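Local coordinates for glutathione s-transferase S2 (Nilaparvata lugens, PDB 5H5L), which makes prostaglandin D in a glutathione-dependent reaction, as a sigma-class member of the glutathione S-transferase superfamily, at the interface of chains A and B. Sequence-based numbering; all coordinates share one arbitrary frame. Chains: chain A/B, Glutathione s-transferase S2.

Contact 1: the interface of chains A and B. Residues chain A 86-87, 90; chain B 61-63, 66-67.
Helix 82-106 of chain A lies against strand 59-62 of chain B and the start of the helix that follows it, 64-75, with A:Leu86 and A:Thr90 touching B:Val61, B:Cys62 and B:Ala66. A:Leu86 and B:Val61 point at each other tip to tip, the leucine CD1 lying 3.9 Å from the valine CG1. The leucine side chain is extended away from its own backbone N (chi1 172°), and its CD1 also reaches B:Ala66, 3.8 Å from the alanine CB. Alanine suits this place because its single methyl lets the two helices come close: CB is 3.9 Å from CA of A:Thr90. A:Met87 adds a lighter contact, its side chain crossing that of B:Val61 at about a right angle, with CE nearest the valine CG2.

A polar link comes from A:Thr90. With OG1 swung opposite its backbone N (chi1 -168°), the hydroxyl donates to the carbonyl O of B:Cys62 at 2.7 Å, approaching from well above the carbonyl plane. The same OG1 is 3.1 Å from water 1, which is also bonded to the backbone N of B:Cys62 at 2.9 Å. Threonine therefore serves both backbone polar groups of B:Cys62, while its CB packs on B:Val61. Aliphatic side chains and the threonine hydroxyl thus seat the helix of one subunit on its partner's glutathione-binding domain, beside B:Gln63 of the glutathione pocket, and help hold the two together.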
loop_
_atom_site.group_PDB
_atom_site.type_symbol
_atom_site.label_atom_id
_atom_site.label_comp_id
_atom_site.label_asym_id
_atom_site.label_seq_id
_atom_site.Cartn_x
_atom_site.Cartn_y
_atom_site.Cartn_z
ATOM N N LEU A 86 -2.238 -6.726 11.327
ATOM C CA LEU A 86 -2.754 -5.383 11.105
ATOM C C LEU A 86 -1.825 -4.335 11.686
ATOM O O LEU A 86 -1.649 -3.252 11.105
ATOM C CB LEU A 86 -4.164 -5.254 11.729
ATOM C CG LEU A 86 -4.766 -3.866 11.740
ATOM C CD1 LEU A 86 -4.930 -3.332 10.308
ATOM C CD2 LEU A 86 -6.087 -3.908 12.464
ATOM N N MET A 87 -1.256 -4.623 12.864
ATOM C CA MET A 87 -0.318 -3.693 13.482
ATOM C C MET A 87 0.915 -3.466 12.601
ATOM O O MET A 87 1.405 -2.336 12.474
ATOM C CB MET A 87 0.085 -4.235 14.875
ATOM C CG MET A 87 -1.029 -4.215 15.936
ATOM S SD MET A 87 -1.756 -2.593 16.191
ATOM C CE MET A 87 -3.121 -2.686 15.036
ATOM N N THR A 90 -0.505 -1.655 9.095
ATOM C CA THR A 90 -0.879 -0.253 9.200
ATOM C C THR A 90 0.364 0.632 9.246
ATOM O O THR A 90 0.414 1.659 8.567
ATOM C CB THR A 90 -1.795 0.001 10.412
ATOM O OG1 THR A 90 -2.349 1.306 10.315
ATOM C CG2 THR A 90 -1.054 -0.133 11.710
ATOM N N VAL B 61 -7.073 2.518 14.519
ATOM C CA VAL B 61 -6.216 1.994 13.457
ATOM C C VAL B 61 -6.540 2.741 12.175
ATOM O O VAL B 61 -7.710 2.985 11.873
ATOM C CB VAL B 61 -6.419 0.490 13.235
ATOM C CG1 VAL B 61 -5.333 -0.023 12.276
ATOM C CG2 VAL B 61 -6.400 -0.252 14.542
ATOM N N CYS B 62 -5.525 3.124 11.432
ATOM C CA CYS B 62 -5.779 3.711 10.130
ATOM C C CYS B 62 -5.242 2.806 9.028
ATOM O O CYS B 62 -4.840 1.657 9.285
ATOM C CB CYS B 62 -5.197 5.112 10.009
ATOM S SG CYS B 62 -4.408 5.770 11.400
ATOM N N GLN B 63 -5.308 3.328 7.797
ATOM C CA GLN B 63 -4.933 2.714 6.525
ATOM C C GLN B 63 -5.998 1.781 5.973
ATOM O O GLN B 63 -6.155 0.653 6.443
ATOM C CB GLN B 63 -3.590 1.985 6.661
ATOM C CG GLN B 63 -2.491 3.011 6.942
ATOM C CD GLN B 63 -2.316 4.014 5.786
ATOM O OE1 GLN B 63 -2.687 3.752 4.638
ATOM N NE2 GLN B 63 -1.756 5.165 6.101
ATOM N N ALA B 66 -4.813 -1.821 4.874
ATOM C CA ALA B 66 -4.484 -2.692 5.999
ATOM C C ALA B 66 -5.747 -3.165 6.703
ATOM O O ALA B 66 -5.858 -4.341 7.114
ATOM C CB ALA B 66 -3.570 -1.961 6.998
ATOM N N ILE B 67 -6.685 -2.246 6.890
ATOM C CA ILE B 67 -7.926 -2.579 7.595
ATOM C C ILE B 67 -8.779 -3.518 6.755
ATOM O O ILE B 67 -9.324 -4.503 7.263
ATOM C CB ILE B 67 -8.687 -1.288 7.934
ATOM C CG1 ILE B 67 -7.889 -0.444 8.930
ATOM C CG2 ILE B 67 -10.115 -1.621 8.430
ATOM C CD1 ILE B 67 -8.382 0.975 9.110
HETATM O O HOH W 1 -2.847 3.382 12.587
#

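Contact 2: the interface of chains A and B. Residues chain A 91, 94, 128-129, 132-133; chain B 47-49.
A:Lys132 and A:Thr94 grip the ring of B:Tyr48 from opposite sides. Along the lysine, CB sits 3.6 Å from CE1 of the tyrosine; CG stays near the same atom, and CD reaches it at 3.5 Å while also approaching the carbonyl O of B:Pro47. CE lies beside that oxygen, and a bend at the last torsion (chi4 -70°) turns the amine NZ onto it, donating a hydrogen bond of 3.1 Å tilted 30° from the carbonyl plane. Lysine suits the place, its methylenes lining the ring and its amine, probably charged, capping a loop carbonyl.

Over one face, CG2 of A:Thr94 stands 3.5 Å from the ring centroid in a CH-pi contact. A flat ring suits this slot between methyl and methylenes. A:Phe133 meets the phenol end, its CD1 3.5 Å from the tyrosine OH. A:Phe128 turns its edge to the backbone carbonyl of B:Tyr48, whose O water 2 bridges to OH of A:Tyr129. If B:Tyr48 gave way to an alanine, the threonine methyl, lysine methylenes and A:Phe133 ring edge would probably lose their packing partner, leaving a gap. Resembling the lock-and-key of alpha-, mu- and pi-class enzymes, this loop aromatic wedged between helices 82-106 and 113-138 fastens the subunits beside B:Gly49 of the glutathione pocket.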
loop_
_atom_site.group_PDB
_atom_site.type_symbol
_atom_site.label_atom_id
_atom_site.label_comp_id
_atom_site.label_asym_id
_atom_site.label_seq_id
_atom_site.Cartn_x
_atom_site.Cartn_y
_atom_site.Cartn_z
ATOM N N MET A 91 1.396 0.247 10.009
ATOM C CA MET A 91 2.599 1.082 10.057
ATOM C C MET A 91 3.270 1.183 8.694
ATOM O O MET A 91 3.762 2.242 8.315
ATOM C CB MET A 91 3.597 0.546 11.077
ATOM C CG MET A 91 3.109 0.641 12.496
ATOM S SD MET A 91 2.727 2.323 13.013
ATOM C CE MET A 91 4.293 3.092 12.679
ATOM N N THR A 94 1.365 3.471 6.375
ATOM C CA THR A 94 1.634 4.858 6.743
ATOM C C THR A 94 3.016 5.270 6.257
ATOM O O THR A 94 3.187 6.354 5.689
ATOM C CB THR A 94 1.488 5.049 8.260
ATOM O OG1 THR A 94 0.139 4.768 8.638
ATOM C CG2 THR A 94 1.836 6.452 8.712
ATOM N N PHE A 128 6.944 15.478 10.810
ATOM C CA PHE A 128 5.601 14.998 11.109
ATOM C C PHE A 128 5.597 13.489 11.307
ATOM O O PHE A 128 5.090 12.979 12.316
ATOM C CB PHE A 128 4.627 15.372 9.994
ATOM C CG PHE A 128 3.234 14.946 10.293
ATOM C CD1 PHE A 128 2.492 15.612 11.249
ATOM C CD2 PHE A 128 2.674 13.853 9.655
ATOM C CE1 PHE A 128 1.193 15.218 11.546
ATOM C CE2 PHE A 128 1.380 13.454 9.935
ATOM C CZ PHE A 128 0.633 14.134 10.880
ATOM N N TYR A 129 6.108 12.755 10.317
ATOM C CA TYR A 129 6.053 11.302 10.366
ATOM C C TYR A 129 7.072 10.717 11.333
ATOM O O TYR A 129 6.731 9.845 12.138
ATOM C CB TYR A 129 6.266 10.739 8.967
ATOM C CG TYR A 129 5.050 10.854 8.107
ATOM C CD1 TYR A 129 4.004 9.950 8.221
ATOM C CD2 TYR A 129 4.942 11.863 7.161
ATOM C CE1 TYR A 129 2.859 10.068 7.410
ATOM C CE2 TYR A 129 3.824 11.976 6.362
ATOM C CZ TYR A 129 2.791 11.073 6.483
ATOM O OH TYR A 129 1.683 11.186 5.687
ATOM N N LYS A 132 6.401 10.622 15.026
ATOM C CA LYS A 132 5.413 9.620 15.401
ATOM C C LYS A 132 6.001 8.208 15.333
ATOM O O LYS A 132 5.758 7.370 16.223
ATOM C CB LYS A 132 4.191 9.775 14.493
ATOM C CG LYS A 132 3.357 11.043 14.757
ATOM C CD LYS A 132 2.186 11.152 13.772
ATOM C CE LYS A 132 1.426 12.491 13.914
ATOM N NZ LYS A 132 0.676 12.535 15.199
ATOM N N PHE A 133 6.797 7.928 14.303
ATOM C CA PHE A 133 7.435 6.622 14.239
ATOM C C PHE A 133 8.364 6.424 15.436
ATOM O O PHE A 133 8.350 5.375 16.090
ATOM C CB PHE A 133 8.219 6.481 12.949
ATOM C CG PHE A 133 7.389 6.546 11.681
ATOM C CD1 PHE A 133 6.065 6.214 11.667
ATOM C CD2 PHE A 133 7.966 6.983 10.520
ATOM C CE1 PHE A 133 5.330 6.295 10.498
ATOM C CE2 PHE A 133 7.247 7.050 9.348
ATOM C CZ PHE A 133 5.914 6.696 9.351
ATOM N N PRO B 47 -4.514 9.712 13.970
ATOM C CA PRO B 47 -3.123 9.285 14.230
ATOM C C PRO B 47 -2.103 9.947 13.337
ATOM O O PRO B 47 -1.032 10.324 13.810
ATOM C CB PRO B 47 -3.174 7.775 13.982
ATOM C CG PRO B 47 -4.599 7.420 14.285
ATOM C CD PRO B 47 -5.398 8.553 13.736
ATOM N N TYR B 48 -2.419 10.130 12.063
ATOM C CA TYR B 48 -1.467 10.667 11.104
ATOM C C TYR B 48 -2.098 11.753 10.238
ATOM O O TYR B 48 -1.594 12.044 9.143
ATOM C CB TYR B 48 -0.873 9.526 10.259
ATOM C CG TYR B 48 0.150 8.714 11.038
ATOM C CD1 TYR B 48 1.508 9.043 11.008
ATOM C CD2 TYR B 48 -0.236 7.624 11.814
ATOM C CE1 TYR B 48 2.434 8.303 11.726
ATOM C CE2 TYR B 48 0.726 6.868 12.531
ATOM C CZ TYR B 48 2.039 7.242 12.501
ATOM O OH TYR B 48 2.985 6.511 13.206
ATOM N N GLY B 49 -3.190 12.362 10.707
ATOM C CA GLY B 49 -3.778 13.478 9.989
ATOM C C GLY B 49 -4.653 13.106 8.813
ATOM O O GLY B 49 -4.911 13.954 7.956
HETATM O O HOH W 2 -0.748 10.513 6.799
#

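Contact 3: the interface of chains A and B. Residues chain A 56, 61, 70; chain B 82-83, 86.
The ring of A:Tyr70, on helix 64-74, meets B:Glu82, B:Trp83 and B:Leu86 at the start of helix 82-106 of chain B. The leucine and glutamate side chains both cross it at about a right angle, but one reaches a face and the other an edge. B:Leu86 sets CD2 over the face, offset toward the rim and 3.9 Å from the centroid, a CH-pi contact. B:Glu82 has its carbonyl carbon in the ring plane, its CB 3.7 Å from the tyrosine CD1 and its carboxylate plane turned 25° from the ring; its methylene and backbone pack here. B:Trp83 comes in at a slant, presenting its own edge, with CE3 3.7 Å from the phenol OH.

The indole extends away from its backbone N (chi1 -180°), which carries its six-membered ring out to the strands of chain A. There CZ3 lies 3.9 Å from CB of A:Val56, the two side chains running antiparallel, and CH2 is 3.8 Å from CG2 of A:Val61. The other methyl of A:Val61, CG1, meets CD2 of B:Leu86 end on. Beta-branched valines suit the strands, giving compact surfaces for the broad indole, while the tyrosine offers a flat wall to the leucine. This largely apolar patch joins the glutathione-binding domain of one subunit to the helical domain of the other, near the start of the long helix.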
loop_
_atom_site.group_PDB
_atom_site.type_symbol
_atom_site.label_atom_id
_atom_site.label_comp_id
_atom_site.label_asym_id
_atom_site.label_seq_id
_atom_site.Cartn_x
_atom_site.Cartn_y
_atom_site.Cartn_z
ATOM N N VAL A 56 9.133 -15.789 -9.272
ATOM C CA VAL A 56 9.084 -16.887 -8.315
ATOM C C VAL A 56 8.780 -18.128 -9.137
ATOM O O VAL A 56 7.651 -18.295 -9.609
ATOM C CB VAL A 56 8.021 -16.661 -7.238
ATOM C CG1 VAL A 56 8.122 -17.772 -6.174
ATOM C CG2 VAL A 56 8.210 -15.276 -6.600
ATOM N N VAL A 61 5.904 -11.409 -10.101
ATOM C CA VAL A 61 5.127 -10.720 -9.076
ATOM C C VAL A 61 5.730 -9.339 -8.843
ATOM O O VAL A 61 6.945 -9.214 -8.680
ATOM C CB VAL A 61 5.116 -11.527 -7.768
ATOM C CG1 VAL A 61 4.103 -10.879 -6.789
ATOM C CG2 VAL A 61 4.740 -12.971 -8.070
ATOM N N TYR A 70 4.873 -11.206 1.934
ATOM C CA TYR A 70 4.906 -12.624 1.570
ATOM C C TYR A 70 6.160 -13.297 2.098
ATOM O O TYR A 70 6.086 -14.326 2.793
ATOM C CB TYR A 70 4.799 -12.767 0.057
ATOM C CG TYR A 70 5.087 -14.153 -0.487
ATOM C CD1 TYR A 70 4.113 -15.147 -0.436
ATOM C CD2 TYR A 70 6.299 -14.449 -1.104
ATOM C CE1 TYR A 70 4.345 -16.401 -0.958
ATOM C CE2 TYR A 70 6.549 -15.697 -1.617
ATOM C CZ TYR A 70 5.562 -16.681 -1.537
ATOM O OH TYR A 70 5.754 -17.942 -2.045
ATOM N N GLU B 82 0.104 -18.406 1.814
ATOM C CA GLU B 82 0.781 -17.125 1.607
ATOM C C GLU B 82 0.746 -16.714 0.146
ATOM O O GLU B 82 0.664 -15.517 -0.157
ATOM C CB GLU B 82 2.239 -17.155 2.066
ATOM C CG GLU B 82 2.475 -17.641 3.456
ATOM C CD GLU B 82 2.667 -19.131 3.451
ATOM O OE1 GLU B 82 1.631 -19.822 3.468
ATOM O OE2 GLU B 82 3.836 -19.593 3.341
ATOM N N TRP B 83 0.863 -17.684 -0.774
ATOM C CA TRP B 83 0.861 -17.354 -2.195
ATOM C C TRP B 83 -0.472 -16.759 -2.601
ATOM O O TRP B 83 -0.526 -15.778 -3.352
ATOM C CB TRP B 83 1.164 -18.588 -3.043
ATOM C CG TRP B 83 1.176 -18.273 -4.490
ATOM C CD1 TRP B 83 0.169 -18.460 -5.372
ATOM C CD2 TRP B 83 2.253 -17.665 -5.229
ATOM N NE1 TRP B 83 0.537 -18.011 -6.611
ATOM C CE2 TRP B 83 1.814 -17.517 -6.546
ATOM C CE3 TRP B 83 3.539 -17.238 -4.893
ATOM C CZ2 TRP B 83 2.618 -16.974 -7.551
ATOM C CZ3 TRP B 83 4.341 -16.697 -5.885
ATOM C CH2 TRP B 83 3.871 -16.573 -7.203
ATOM N N LEU B 86 -0.568 -13.298 -1.463
ATOM C CA LEU B 86 0.263 -12.482 -2.341
ATOM C C LEU B 86 -0.503 -12.098 -3.606
ATOM O O LEU B 86 -0.404 -10.969 -4.085
ATOM C CB LEU B 86 1.540 -13.210 -2.716
ATOM C CG LEU B 86 2.534 -12.482 -3.617
ATOM C CD1 LEU B 86 3.010 -11.165 -3.014
ATOM C CD2 LEU B 86 3.737 -13.401 -3.911
#

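All three contacts use helix 82-106, whose successive turns meet the partner. Contact 1 lies about 12 Å from contact 2 and 20 Å from contact 3, while contacts 2 and 3 are about 28 Å apart, measured between centres of C-alpha atoms. Contacts 1 and 3 share Leu86 and Val61 with the chains exchanged, so, by the two-fold symmetry, they are parts of one continuous surface that occurs twice. Every contact sets the helical domain of one subunit against the glutathione-binding domain of the other, an arrangement consistent with the dimer typical of cytosolic glutathione transferases, fastened reciprocally on both sides of the axis.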